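PDB 2H8O: geranyltranstransferase from Agrobacterium tumefaciens, which probably catalyses the condensation of geranyl diphosphate with isopentenyl diphosphate to form farnesyl diphosphate, as a member of the polyprenyl synthetase family. Local coordinates for residues Glu115-Tyr120 against Gly192-Gly197; Asp125-Met130 against Phe146-Ala151; Thr160-Ile165 against Ile183-Ala188; Asp262-Leu267 against Arg293-Ala298. All blocks are in the same frame, centred on the assembly; numbering follows the deposited sequence.

In the fold
Four contacts sample an all-helical prenyl synthase chain that pairs with a second copy of itself. Contacts 1 and 3 are buried, with centres 10 Å apart, and they touch: Leu117 packs on Leu185, and the helices 175-189 and 194-206 follow each other in the chain. Both are purely apolar across their segments. Contacts 2 and 4 are only partly buried, with centres about 31 Å apart, and each mixes leucine packing with a glutamate near the surface. Each of these two also involves an aspartate-rich segment, 125-130 or 262-267. Helix 148-167 serves contacts 2 and 3 near its two ends. Contacts 1, 2 and 3 reach the second subunit, whereas contact 4 does not.

Contact 1 of 4, residues Glu115-Tyr120 against Gly192-Gly197; sequences ECLHCY and GGMAGG
Met194 runs out nearly straight through its first torsion (chi1 -171°) and its second, which is also extended, and bends only at the last (chi3 68°), which turns its methyl CE toward Leu117 and Tyr120. Leu117 answers with CG set anti to its own backbone N (chi1 -162°), an arrangement that carries CD2 closer to the methionine than CB could come. The setting is the all-helical prenyl synthase fold: helix 104-125, whose end runs into a sequence that fits the first aspartate-rich motif of the family, faces the first turn of helix 194-206. In this contact a single long side chain spans the gap between two helices whose backbones stay well apart. Leu117 CD2 lies 4.0 Å from Met194 CE and 4.1 Å from Met194 SD, so the leucine branch lies against both the sulfur and the methyl. Three residues further along the same face, the Tyr120 ring receives the same methyl at CE2, 3.7 Å from Met194 CE. Met194 lies alongside Leu117 and Tyr120, running the opposite way to each. Gly193 is the N-cap of the second helix, and Met194 follows it at once, pointing toward helix 104-125. All three touching residues are buried. Leu159 packs on both Leu117 and Tyr120, and the tyrosine ring also makes an edge-to-face contact with His124. The dimer interface is close by, since Tyr120 packs on Asp156 of the second subunit. The methionine methyl reaches the phenol end of the ring as well, with Met194 CE 3.8 Å from Tyr120 OH.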
loop_
_atom_site.group_PDB
_atom_site.type_symbol
_atom_site.label_atom_id
_atom_site.label_comp_id
_atom_site.label_asym_id
_atom_site.label_seq_id
_atom_site.Cartn_x
_atom_site.Cartn_y
_atom_site.Cartn_z
ATOM N N GLU A 115 1.140 7.278 -10.342
ATOM C CA GLU A 115 2.069 6.612 -11.234
ATOM C C GLU A 115 2.892 5.530 -10.526
ATOM O O GLU A 115 3.161 4.446 -11.098
ATOM C CB GLU A 115 2.963 7.637 -11.944
ATOM C CG GLU A 115 3.768 7.058 -13.118
ATOM C CD GLU A 115 2.955 6.465 -14.278
ATOM O OE1 GLU A 115 1.725 6.659 -14.369
ATOM O OE2 GLU A 115 3.551 5.796 -15.141
ATOM N N CYS A 116 3.335 5.806 -9.298
ATOM C CA CYS A 116 4.052 4.793 -8.528
ATOM C C CYS A 116 3.175 3.555 -8.384
ATOM O O CYS A 116 3.630 2.440 -8.536
ATOM C CB CYS A 116 4.424 5.282 -7.135
ATOM S SG CYS A 116 5.845 6.369 -7.120
ATOM N N LEU A 117 1.889 3.769 -8.081
ATOM C CA LEU A 117 0.975 2.635 -7.903
ATOM C C LEU A 117 0.785 1.898 -9.245
ATOM O O LEU A 117 0.856 0.665 -9.305
ATOM C CB LEU A 117 -0.340 3.118 -7.279
ATOM C CG LEU A 117 -1.198 1.996 -6.658
ATOM C CD1 LEU A 117 -2.034 2.485 -5.467
ATOM C CD2 LEU A 117 -2.018 1.322 -7.721
ATOM N N HIS A 118 0.501 2.645 -10.307
ATOM C CA HIS A 118 0.423 2.014 -11.618
ATOM C C HIS A 118 1.667 1.149 -11.905
ATOM O O HIS A 118 1.567 0.003 -12.329
ATOM C CB HIS A 118 0.230 3.084 -12.711
ATOM C CG HIS A 118 0.378 2.555 -14.099
ATOM N ND1 HIS A 118 -0.462 1.591 -14.628
ATOM C CD2 HIS A 118 1.274 2.858 -15.069
ATOM C CE1 HIS A 118 -0.081 1.328 -15.868
ATOM N NE2 HIS A 118 0.973 2.079 -16.157
ATOM N N CYS A 119 2.846 1.701 -11.674
ATOM C CA CYS A 119 4.071 0.992 -11.975
ATOM C C CYS A 119 4.266 -0.233 -11.086
ATOM O O CYS A 119 4.780 -1.248 -11.549
ATOM C CB CYS A 119 5.274 1.914 -11.905
ATOM S SG CYS A 119 5.274 3.175 -13.219
ATOM N N TYR A 120 3.840 -0.169 -9.824
ATOM C CA TYR A 120 3.947 -1.342 -8.955
ATOM C C TYR A 120 3.139 -2.470 -9.566
ATOM O O TYR A 120 3.550 -3.639 -9.539
ATOM C CB TYR A 120 3.474 -1.049 -7.511
ATOM C CG TYR A 120 2.218 -1.816 -7.062
ATOM C CD1 TYR A 120 2.271 -3.164 -6.742
ATOM C CD2 TYR A 120 1.004 -1.155 -6.912
ATOM C CE1 TYR A 120 1.147 -3.863 -6.341
ATOM C CE2 TYR A 120 -0.124 -1.834 -6.515
ATOM C CZ TYR A 120 -0.054 -3.184 -6.213
ATOM O OH TYR A 120 -1.170 -3.914 -5.797
ATOM N N GLY A 192 -11.578 -4.377 -4.109
ATOM C CA GLY A 192 -12.756 -3.942 -4.901
ATOM C C GLY A 192 -12.426 -3.096 -6.120
ATOM O O GLY A 192 -13.297 -2.454 -6.694
ATOM N N GLY A 193 -11.151 -3.065 -6.480
ATOM C CA GLY A 193 -10.640 -2.295 -7.602
ATOM C C GLY A 193 -9.582 -3.109 -8.342
ATOM O O GLY A 193 -9.757 -4.303 -8.583
ATOM N N MET A 194 -8.448 -2.469 -8.617
ATOM C CA MET A 194 -7.430 -3.003 -9.525
ATOM C C MET A 194 -6.999 -4.438 -9.166
ATOM O O MET A 194 -7.025 -5.324 -10.022
ATOM C CB MET A 194 -6.203 -2.089 -9.550
ATOM C CG MET A 194 -5.160 -2.405 -10.598
ATOM S SD MET A 194 -3.567 -1.525 -10.288
ATOM C CE MET A 194 -3.033 -2.403 -8.751
ATOM N N ALA A 195 -6.608 -4.654 -7.910
ATOM C CA ALA A 195 -6.089 -5.963 -7.491
ATOM C C ALA A 195 -7.148 -7.044 -7.653
ATOM O O ALA A 195 -6.875 -8.154 -8.115
ATOM C CB ALA A 195 -5.543 -5.937 -6.042
ATOM N N GLY A 196 -8.379 -6.710 -7.276
ATOM C CA GLY A 196 -9.502 -7.628 -7.479
ATOM C C GLY A 196 -9.736 -7.923 -8.940
ATOM O O GLY A 196 -10.058 -9.061 -9.322
ATOM N N GLY A 197 -9.616 -6.894 -9.772
ATOM C CA GLY A 197 -9.736 -7.079 -11.223
ATOM C C GLY A 197 -8.693 -8.010 -11.787
ATOM O O GLY A 197 -8.983 -8.816 -12.669
#

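Contact 2 of 4, residues Asp125-Met130 against Phe146-Ala151; sequences DDLPAM and FDEATA
Leu127 and Pro128 meet Glu148 and Ala151 where the loop after helix 104-125 passes the start of helix 148-167. Asp125 and Asp126 lead into this loop and, with Asp131, fit the first aspartate-rich motif of prenyl synthases, which in relatives binds the diphosphate through magnesium. Asp126 is held by a salt bridge to Arg136. Leu127 comes next and points toward the helix; its CD2 packs 3.8 Å from Ala151 CB. Pro128 brings CG up to the carboxylate, 3.4 Å from Glu148 OE2, as the two side chains reach toward each other. The glutamate gets there because its chain is extended beyond CG (chi2 -178°). Ala129 joins in through its backbone: Ala129 N donates to a water at 2.9 Å, and that water donates to Glu148 OE1 at 3.2 Å. Met130 closes a type I turn, Met130 N bonding to Leu127 O at 2.9 Å. Just before Glu148, Asp147 is the N-cap, its side chain accepting from Thr150 N. The chemistry is thus divided: beside a buried methyl contact, one carboxylate oxygen, OE1, is linked to the turn through water while the other, OE2, packs against the proline ring, with no direct hydrogen bond between the segments.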
loop_
_atom_site.group_PDB
_atom_site.type_symbol
_atom_site.label_atom_id
_atom_site.label_comp_id
_atom_site.label_asym_id
_atom_site.label_seq_id
_atom_site.Cartn_x
_atom_site.Cartn_y
_atom_site.Cartn_z
ATOM N N ASP A 125 2.599 -7.788 -12.040
ATOM C CA ASP A 125 1.935 -8.528 -13.131
ATOM C C ASP A 125 2.923 -9.212 -14.066
ATOM O O ASP A 125 2.608 -10.246 -14.653
ATOM C CB ASP A 125 1.024 -7.618 -13.956
ATOM C CG ASP A 125 0.162 -8.397 -14.935
ATOM O OD1 ASP A 125 -0.471 -9.392 -14.528
ATOM O OD2 ASP A 125 0.121 -8.026 -16.113
ATOM N N ASP A 126 4.119 -8.643 -14.217
ATOM C CA ASP A 126 5.134 -9.232 -15.104
ATOM C C ASP A 126 5.727 -10.534 -14.527
ATOM O O ASP A 126 6.335 -11.334 -15.255
ATOM C CB ASP A 126 6.279 -8.244 -15.369
ATOM C CG ASP A 126 5.879 -7.104 -16.288
ATOM O OD1 ASP A 126 4.925 -7.262 -17.082
ATOM O OD2 ASP A 126 6.516 -6.028 -16.218
ATOM N N LEU A 127 5.577 -10.746 -13.215
ATOM C CA LEU A 127 6.177 -11.915 -12.564
ATOM C C LEU A 127 5.735 -13.240 -13.209
ATOM O O LEU A 127 4.623 -13.353 -13.738
ATOM C CB LEU A 127 5.831 -11.941 -11.083
ATOM C CG LEU A 127 6.459 -10.852 -10.208
ATOM C CD1 LEU A 127 5.742 -10.768 -8.859
ATOM C CD2 LEU A 127 7.952 -11.134 -9.983
ATOM N N PRO A 128 6.622 -14.249 -13.182
ATOM C CA PRO A 128 6.297 -15.568 -13.725
ATOM C C PRO A 128 4.974 -16.150 -13.239
ATOM O O PRO A 128 4.277 -16.797 -14.027
ATOM C CB PRO A 128 7.487 -16.427 -13.283
ATOM C CG PRO A 128 8.624 -15.437 -13.243
ATOM C CD PRO A 128 8.014 -14.183 -12.704
ATOM N N ALA A 129 4.621 -15.895 -11.975
ATOM C CA ALA A 129 3.372 -16.419 -11.377
ATOM C C ALA A 129 2.128 -15.764 -11.970
ATOM O O ALA A 129 1.012 -16.302 -11.866
ATOM C CB ALA A 129 3.374 -16.215 -9.853
ATOM N N MET A 130 2.317 -14.583 -12.556
ATOM C CA MET A 130 1.223 -13.807 -13.122
ATOM C C MET A 130 1.305 -13.848 -14.645
ATOM O O MET A 130 1.058 -14.920 -15.209
ATOM C CB MET A 130 1.251 -12.409 -12.520
ATOM C CG MET A 130 1.147 -12.435 -10.982
ATOM S SD MET A 130 -0.415 -11.785 -10.313
ATOM C CE MET A 130 0.233 -10.189 -9.977
ATOM N N PHE A 146 16.856 -7.788 -12.074
ATOM C CA PHE A 146 17.236 -8.032 -10.686
ATOM C C PHE A 146 16.942 -9.502 -10.386
ATOM O O PHE A 146 17.634 -10.392 -10.896
ATOM C CB PHE A 146 16.507 -7.034 -9.756
ATOM C CG PHE A 146 16.865 -5.603 -10.057
ATOM C CD1 PHE A 146 17.901 -4.975 -9.388
ATOM C CD2 PHE A 146 16.222 -4.918 -11.078
ATOM C CE1 PHE A 146 18.267 -3.673 -9.709
ATOM C CE2 PHE A 146 16.578 -3.616 -11.401
ATOM C CZ PHE A 146 17.603 -2.992 -10.706
ATOM N N ASP A 147 15.936 -9.764 -9.565
ATOM C CA ASP A 147 15.431 -11.116 -9.353
ATOM C C ASP A 147 13.983 -11.032 -8.875
ATOM O O ASP A 147 13.457 -9.929 -8.655
ATOM C CB ASP A 147 16.323 -11.939 -8.409
ATOM C CG ASP A 147 16.478 -11.346 -7.016
ATOM O OD1 ASP A 147 15.611 -10.606 -6.516
ATOM O OD2 ASP A 147 17.481 -11.696 -6.371
ATOM N N GLU A 148 13.332 -12.189 -8.729
ATOM C CA GLU A 148 11.903 -12.194 -8.391
ATOM C C GLU A 148 11.656 -11.570 -7.003
ATOM O O GLU A 148 10.745 -10.774 -6.850
ATOM C CB GLU A 148 11.307 -13.604 -8.460
ATOM C CG GLU A 148 11.098 -14.104 -9.874
ATOM C CD GLU A 148 10.475 -15.481 -9.925
ATOM O OE1 GLU A 148 9.572 -15.771 -9.123
ATOM O OE2 GLU A 148 10.891 -16.266 -10.796
ATOM N N ALA A 149 12.463 -11.924 -5.997
ATOM C CA ALA A 149 12.332 -11.333 -4.655
ATOM C C ALA A 149 12.385 -9.792 -4.683
ATOM O O ALA A 149 11.555 -9.098 -4.084
ATOM C CB ALA A 149 13.444 -11.869 -3.740
ATOM N N THR A 150 13.397 -9.277 -5.365
ATOM C CA THR A 150 13.562 -7.850 -5.481
ATOM C C THR A 150 12.394 -7.227 -6.229
ATOM O O THR A 150 11.965 -6.136 -5.874
ATOM C CB THR A 150 14.908 -7.504 -6.154
ATOM O OG1 THR A 150 15.975 -8.103 -5.402
ATOM C CG2 THR A 150 15.146 -6.021 -6.196
ATOM N N ALA A 151 11.881 -7.906 -7.268
ATOM C CA ALA A 151 10.702 -7.393 -7.975
ATOM C C ALA A 151 9.482 -7.335 -7.048
ATOM O O ALA A 151 8.725 -6.352 -7.026
ATOM C CB ALA A 151 10.400 -8.275 -9.184
HETATM O O HOH W 1 6.448 -15.356 -9.816
#

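Contact 3 of 4, residues Thr160-Ile165 against Ile183-Ala188; sequences TLAFDI and ISLARA
Phe163 reaches across from helix 148-167 to Leu185 and Ala186 on helix 175-189. Its CB does not itself aim straight at the partner; with chi1 at -68°, CG stands beside the backbone N, and from there the ring extends toward the other helix. At the far side of the ring, Phe163 CE1 lies 4.3 Å from Leu185 CB and 4.2 Å from Ala186 CB. The tip goes furthest: Phe163 CZ sits 4.0 Å from Ala186 CA, which meets the ring at its edge and near its plane, and 4.1 Å from Ala186 CB. A second, looser touch lies one residue back, where Ala162 CB is 4.5 Å from Leu185 CD2. The segments run nearly antiparallel, at 161°, and their axes come no nearer than 11.2 Å, a spacing that the Phe163 ring bridges to the backbone and methyl of Ala186. This is packing between helices of the prenyl synthase bundle, at the dimer interface: the Phe163 ring stacks on Phe163 of the second subunit, and Arg187 of that second subunit, not the one in this chain, is the salt-bridge partner of Asp164. Leu185 also packs on Leu117 of helix 104-125 and Phe228 of helix 211-237. With no polar pair between the two segments, cohesion here depends on shape and burial, while the charged groups beside it are used to join the subunits.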
loop_
_atom_site.group_PDB
_atom_site.type_symbol
_atom_site.label_atom_id
_atom_site.label_comp_id
_atom_site.label_asym_id
_atom_site.label_seq_id
_atom_site.Cartn_x
_atom_site.Cartn_y
_atom_site.Cartn_z
ATOM N N THR A 160 3.481 1.138 -1.344
ATOM C CA THR A 160 3.594 1.802 -0.052
ATOM C C THR A 160 3.906 3.298 -0.256
ATOM O O THR A 160 3.323 4.165 0.377
ATOM C CB THR A 160 4.665 1.138 0.824
ATOM O OG1 THR A 160 4.396 -0.276 0.918
ATOM C CG2 THR A 160 4.667 1.742 2.232
ATOM N N LEU A 161 4.867 3.570 -1.133
ATOM C CA LEU A 161 5.303 4.955 -1.402
ATOM C C LEU A 161 4.179 5.833 -1.955
ATOM O O LEU A 161 4.123 7.050 -1.667
ATOM C CB LEU A 161 6.499 4.956 -2.376
ATOM C CG LEU A 161 7.293 6.270 -2.385
ATOM C CD1 LEU A 161 8.041 6.429 -1.070
ATOM C CD2 LEU A 161 8.227 6.266 -3.562
ATOM N N ALA A 162 3.283 5.254 -2.758
ATOM C CA ALA A 162 2.138 6.004 -3.292
ATOM C C ALA A 162 1.380 6.701 -2.163
ATOM O O ALA A 162 1.007 7.871 -2.260
ATOM C CB ALA A 162 1.223 5.094 -4.095
ATOM N N PHE A 163 1.151 5.978 -1.070
ATOM C CA PHE A 163 0.420 6.534 0.066
ATOM C C PHE A 163 1.214 7.580 0.842
ATOM O O PHE A 163 0.667 8.616 1.218
ATOM C CB PHE A 163 -0.140 5.417 0.937
ATOM C CG PHE A 163 -1.218 4.654 0.240
ATOM C CD1 PHE A 163 -2.463 5.217 0.106
ATOM C CD2 PHE A 163 -0.966 3.429 -0.373
ATOM C CE1 PHE A 163 -3.483 4.533 -0.553
ATOM C CE2 PHE A 163 -1.965 2.762 -1.033
ATOM C CZ PHE A 163 -3.213 3.310 -1.133
ATOM N N ASP A 164 2.511 7.321 1.014
ATOM C CA ASP A 164 3.426 8.335 1.543
ATOM C C ASP A 164 3.356 9.640 0.742
ATOM O O ASP A 164 3.234 10.706 1.307
ATOM C CB ASP A 164 4.859 7.788 1.551
ATOM C CG ASP A 164 5.841 8.671 2.306
ATOM O OD1 ASP A 164 5.428 9.587 3.048
ATOM O OD2 ASP A 164 7.063 8.430 2.168
ATOM N N ILE A 165 3.435 9.545 -0.581
ATOM C CA ILE A 165 3.470 10.728 -1.434
ATOM C C ILE A 165 2.185 11.534 -1.312
ATOM O O ILE A 165 2.209 12.765 -1.232
ATOM C CB ILE A 165 3.708 10.333 -2.899
ATOM C CG1 ILE A 165 5.101 9.730 -3.060
ATOM C CG2 ILE A 165 3.529 11.540 -3.836
ATOM C CD1 ILE A 165 5.265 8.946 -4.338
ATOM N N ILE A 183 -8.412 7.190 0.786
ATOM C CA ILE A 183 -9.581 6.291 0.685
ATOM C C ILE A 183 -9.861 5.977 -0.781
ATOM O O ILE A 183 -9.983 4.821 -1.168
ATOM C CB ILE A 183 -10.849 6.882 1.367
ATOM C CG1 ILE A 183 -10.623 7.144 2.862
ATOM C CG2 ILE A 183 -12.072 5.974 1.139
ATOM C CD1 ILE A 183 -11.645 8.130 3.431
ATOM N N SER A 184 -9.952 7.011 -1.612
ATOM C CA SER A 184 -10.313 6.824 -3.014
ATOM C C SER A 184 -9.288 5.940 -3.737
ATOM O O SER A 184 -9.652 5.049 -4.526
ATOM C CB SER A 184 -10.409 8.193 -3.691
ATOM O OG SER A 184 -10.856 8.100 -5.021
ATOM N N LEU A 185 -8.007 6.186 -3.471
ATOM C CA LEU A 185 -6.956 5.413 -4.133
ATOM C C LEU A 185 -6.936 3.947 -3.658
ATOM O O LEU A 185 -6.874 3.020 -4.457
ATOM C CB LEU A 185 -5.580 6.047 -3.947
ATOM C CG LEU A 185 -4.465 5.357 -4.737
ATOM C CD1 LEU A 185 -4.820 5.208 -6.235
ATOM C CD2 LEU A 185 -3.135 6.097 -4.537
ATOM N N ALA A 186 -7.088 3.751 -2.356
ATOM C CA ALA A 186 -7.103 2.414 -1.778
ATOM C C ALA A 186 -8.289 1.601 -2.296
ATOM O O ALA A 186 -8.126 0.406 -2.603
ATOM C CB ALA A 186 -7.120 2.499 -0.247
ATOM N N ARG A 187 -9.453 2.252 -2.416
ATOM C CA ARG A 187 -10.640 1.566 -2.924
ATOM C C ARG A 187 -10.463 1.239 -4.389
ATOM O O ARG A 187 -10.807 0.144 -4.815
ATOM C CB ARG A 187 -11.916 2.387 -2.704
ATOM C CG ARG A 187 -12.196 2.647 -1.235
ATOM C CD ARG A 187 -13.136 1.675 -0.563
ATOM N NE ARG A 187 -13.134 2.004 0.864
ATOM C CZ ARG A 187 -13.985 2.814 1.477
ATOM N NH1 ARG A 187 -15.010 3.345 0.832
ATOM N NH2 ARG A 187 -13.827 3.051 2.779
ATOM N N ALA A 188 -9.897 2.177 -5.153
ATOM C CA ALA A 188 -9.672 1.960 -6.591
ATOM C C ALA A 188 -8.620 0.893 -6.864
ATOM O O ALA A 188 -8.658 0.236 -7.918
ATOM C CB ALA A 188 -9.244 3.251 -7.275
#

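Contact 4 of 4, residues Asp262-Leu267 against Arg293-Ala298; sequences DDLLDL and RGEAWA
Apolar packing between Leu264 and Ala298 brings the C-terminal end of helix 241-267 against the beginning of helix 295-312. Leu264 points toward its partner and closes on the alanine with both branches: Leu264 CD2 is 3.4 Å from Ala298 CB, a snug fit for two methyl carbons, and Leu264 CD1 is 4.0 Å from that same methyl. The second kind of contact uses the aliphatic part of a charged residue. Glu295 is stretched out (chi1 177°, chi2 174°), so its methylenes lie across the leucines; Glu295 CG is 3.8 Å from Leu264 CD1, and Glu295 CB is 3.8 Å from Leu267 CD2. Third comes the carboxylate itself, with Glu295 OE2 placed 3.1 Å from Leu267 CD2, an approach so unusually short near the surface that it is doubtful. The other oxygen, OE1, makes a long, weak ion pair with Arg299. Backbone geometry sets up the turn: Gly294, with a positive phi of 93°, ends one helix and is the N-cap of the next. Ala298 N bonds to Gly294 O at 3.1 Å, within the first turn. The sequence of the first segment, with Asp262, Asp263 and Asp266, fits the second aspartate-rich motif of prenyl synthases, which in relatives takes part in magnesium binding; Leu264 inside this sequence and Leu267 just after it supply the packing. Short helix 289-293 completes the cluster, Val290 touching Leu264, Leu267 and Ala298, while Leu260, one turn earlier on helix 241-267, lies against Trp297 and Ala298.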
loop_
_atom_site.group_PDB
_atom_site.type_symbol
_atom_site.label_atom_id
_atom_site.label_comp_id
_atom_site.label_asym_id
_atom_site.label_seq_id
_atom_site.Cartn_x
_atom_site.Cartn_y
_atom_site.Cartn_z
ATOM N N ASP A 262 -7.951 -0.471 -26.775
ATOM C CA ASP A 262 -6.835 -1.400 -26.620
ATOM C C ASP A 262 -7.189 -2.770 -27.182
ATOM O O ASP A 262 -6.388 -3.376 -27.903
ATOM C CB ASP A 262 -6.411 -1.530 -25.156
ATOM C CG ASP A 262 -4.973 -1.984 -25.011
ATOM O OD1 ASP A 262 -4.078 -1.247 -25.488
ATOM O OD2 ASP A 262 -4.734 -3.069 -24.437
ATOM N N ASP A 263 -8.390 -3.254 -26.861
ATOM C CA ASP A 263 -8.832 -4.550 -27.354
ATOM C C ASP A 263 -9.048 -4.526 -28.869
ATOM O O ASP A 263 -8.795 -5.521 -29.535
ATOM C CB ASP A 263 -10.093 -5.023 -26.618
ATOM C CG ASP A 263 -9.825 -5.372 -25.160
ATOM O OD1 ASP A 263 -8.683 -5.768 -24.827
ATOM O OD2 ASP A 263 -10.759 -5.251 -24.339
ATOM N N LEU A 264 -9.498 -3.390 -29.407
ATOM C CA LEU A 264 -9.600 -3.205 -30.864
ATOM C C LEU A 264 -8.226 -3.235 -31.540
ATOM O O LEU A 264 -8.055 -3.903 -32.561
ATOM C CB LEU A 264 -10.282 -1.876 -31.220
ATOM C CG LEU A 264 -11.799 -1.817 -31.388
ATOM C CD1 LEU A 264 -12.308 -2.887 -32.385
ATOM C CD2 LEU A 264 -12.493 -1.971 -30.068
ATOM N N LEU A 265 -7.270 -2.489 -30.989
ATOM C CA LEU A 265 -5.892 -2.471 -31.503
ATOM C C LEU A 265 -5.352 -3.885 -31.633
ATOM O O LEU A 265 -4.875 -4.276 -32.696
ATOM C CB LEU A 265 -4.950 -1.675 -30.587
ATOM C CG LEU A 265 -4.880 -0.156 -30.723
ATOM C CD1 LEU A 265 -3.858 0.409 -29.725
ATOM C CD2 LEU A 265 -4.528 0.247 -32.150
ATOM N N ASP A 266 -5.430 -4.642 -30.542
ATOM C CA ASP A 266 -4.966 -6.025 -30.532
ATOM C C ASP A 266 -5.692 -6.856 -31.596
ATOM O O ASP A 266 -5.064 -7.642 -32.307
ATOM C CB ASP A 266 -5.151 -6.652 -29.141
ATOM C CG ASP A 266 -4.193 -6.081 -28.102
ATOM O OD1 ASP A 266 -3.248 -5.346 -28.472
ATOM O OD2 ASP A 266 -4.387 -6.370 -26.901
ATOM N N LEU A 267 -7.006 -6.670 -31.711
ATOM C CA LEU A 267 -7.800 -7.369 -32.724
ATOM C C LEU A 267 -7.208 -7.123 -34.104
ATOM O O LEU A 267 -6.864 -8.067 -34.815
ATOM C CB LEU A 267 -9.266 -6.913 -32.690
ATOM C CG LEU A 267 -10.173 -7.402 -33.829
ATOM C CD1 LEU A 267 -10.363 -8.906 -33.749
ATOM C CD2 LEU A 267 -11.515 -6.689 -33.797
ATOM N N ARG A 293 -19.089 -8.905 -28.942
ATOM C CA ARG A 293 -20.036 -8.032 -29.637
ATOM C C ARG A 293 -19.633 -7.672 -31.070
ATOM O O ARG A 293 -20.452 -7.151 -31.820
ATOM C CB ARG A 293 -20.238 -6.734 -28.849
ATOM C CG ARG A 293 -20.582 -6.914 -27.373
ATOM C CD ARG A 293 -21.878 -7.661 -27.152
ATOM N NE ARG A 293 -23.011 -7.010 -27.808
ATOM C CZ ARG A 293 -23.705 -5.982 -27.314
ATOM N NH1 ARG A 293 -23.394 -5.446 -26.134
ATOM N NH2 ARG A 293 -24.717 -5.477 -28.015
ATOM N N GLY A 294 -18.371 -7.899 -31.429
ATOM C CA GLY A 294 -17.878 -7.579 -32.763
ATOM C C GLY A 294 -17.246 -6.198 -32.886
ATOM O O GLY A 294 -17.541 -5.283 -32.110
ATOM N N GLU A 295 -16.377 -6.063 -33.882
ATOM C CA GLU A 295 -15.619 -4.838 -34.117
ATOM C C GLU A 295 -16.513 -3.624 -34.407
ATOM O O GLU A 295 -16.255 -2.521 -33.911
ATOM C CB GLU A 295 -14.640 -5.077 -35.273
ATOM C CG GLU A 295 -13.822 -3.872 -35.698
ATOM C CD GLU A 295 -12.785 -4.232 -36.747
ATOM O OE1 GLU A 295 -12.843 -3.667 -37.855
ATOM O OE2 GLU A 295 -11.915 -5.085 -36.463
ATOM N N ALA A 296 -17.556 -3.830 -35.207
ATOM C CA ALA A 296 -18.474 -2.747 -35.575
ATOM C C ALA A 296 -19.184 -2.178 -34.343
ATOM O O ALA A 296 -19.313 -0.954 -34.197
ATOM C CB ALA A 296 -19.498 -3.236 -36.605
ATOM N N TRP A 297 -19.628 -3.065 -33.456
ATOM C CA TRP A 297 -20.258 -2.647 -32.209
ATOM C C TRP A 297 -19.255 -1.842 -31.380
ATOM O O TRP A 297 -19.584 -0.789 -30.842
ATOM C CB TRP A 297 -20.744 -3.857 -31.402
ATOM C CG TRP A 297 -21.308 -3.471 -30.067
ATOM C CD1 TRP A 297 -22.618 -3.203 -29.771
ATOM C CD2 TRP A 297 -20.575 -3.285 -28.852
ATOM N NE1 TRP A 297 -22.739 -2.864 -28.442
ATOM C CE2 TRP A 297 -21.503 -2.908 -27.855
ATOM C CE3 TRP A 297 -19.228 -3.405 -28.508
ATOM C CZ2 TRP A 297 -21.120 -2.650 -26.536
ATOM C CZ3 TRP A 297 -18.846 -3.147 -27.195
ATOM C CH2 TRP A 297 -19.788 -2.775 -26.227
ATOM N N ALA A 298 -18.033 -2.354 -31.291
ATOM C CA ALA A 298 -16.997 -1.728 -30.466
ATOM C C ALA A 298 -16.623 -0.337 -30.976
ATOM O O ALA A 298 -16.462 0.597 -30.193
ATOM C CB ALA A 298 -15.769 -2.626 -30.387
#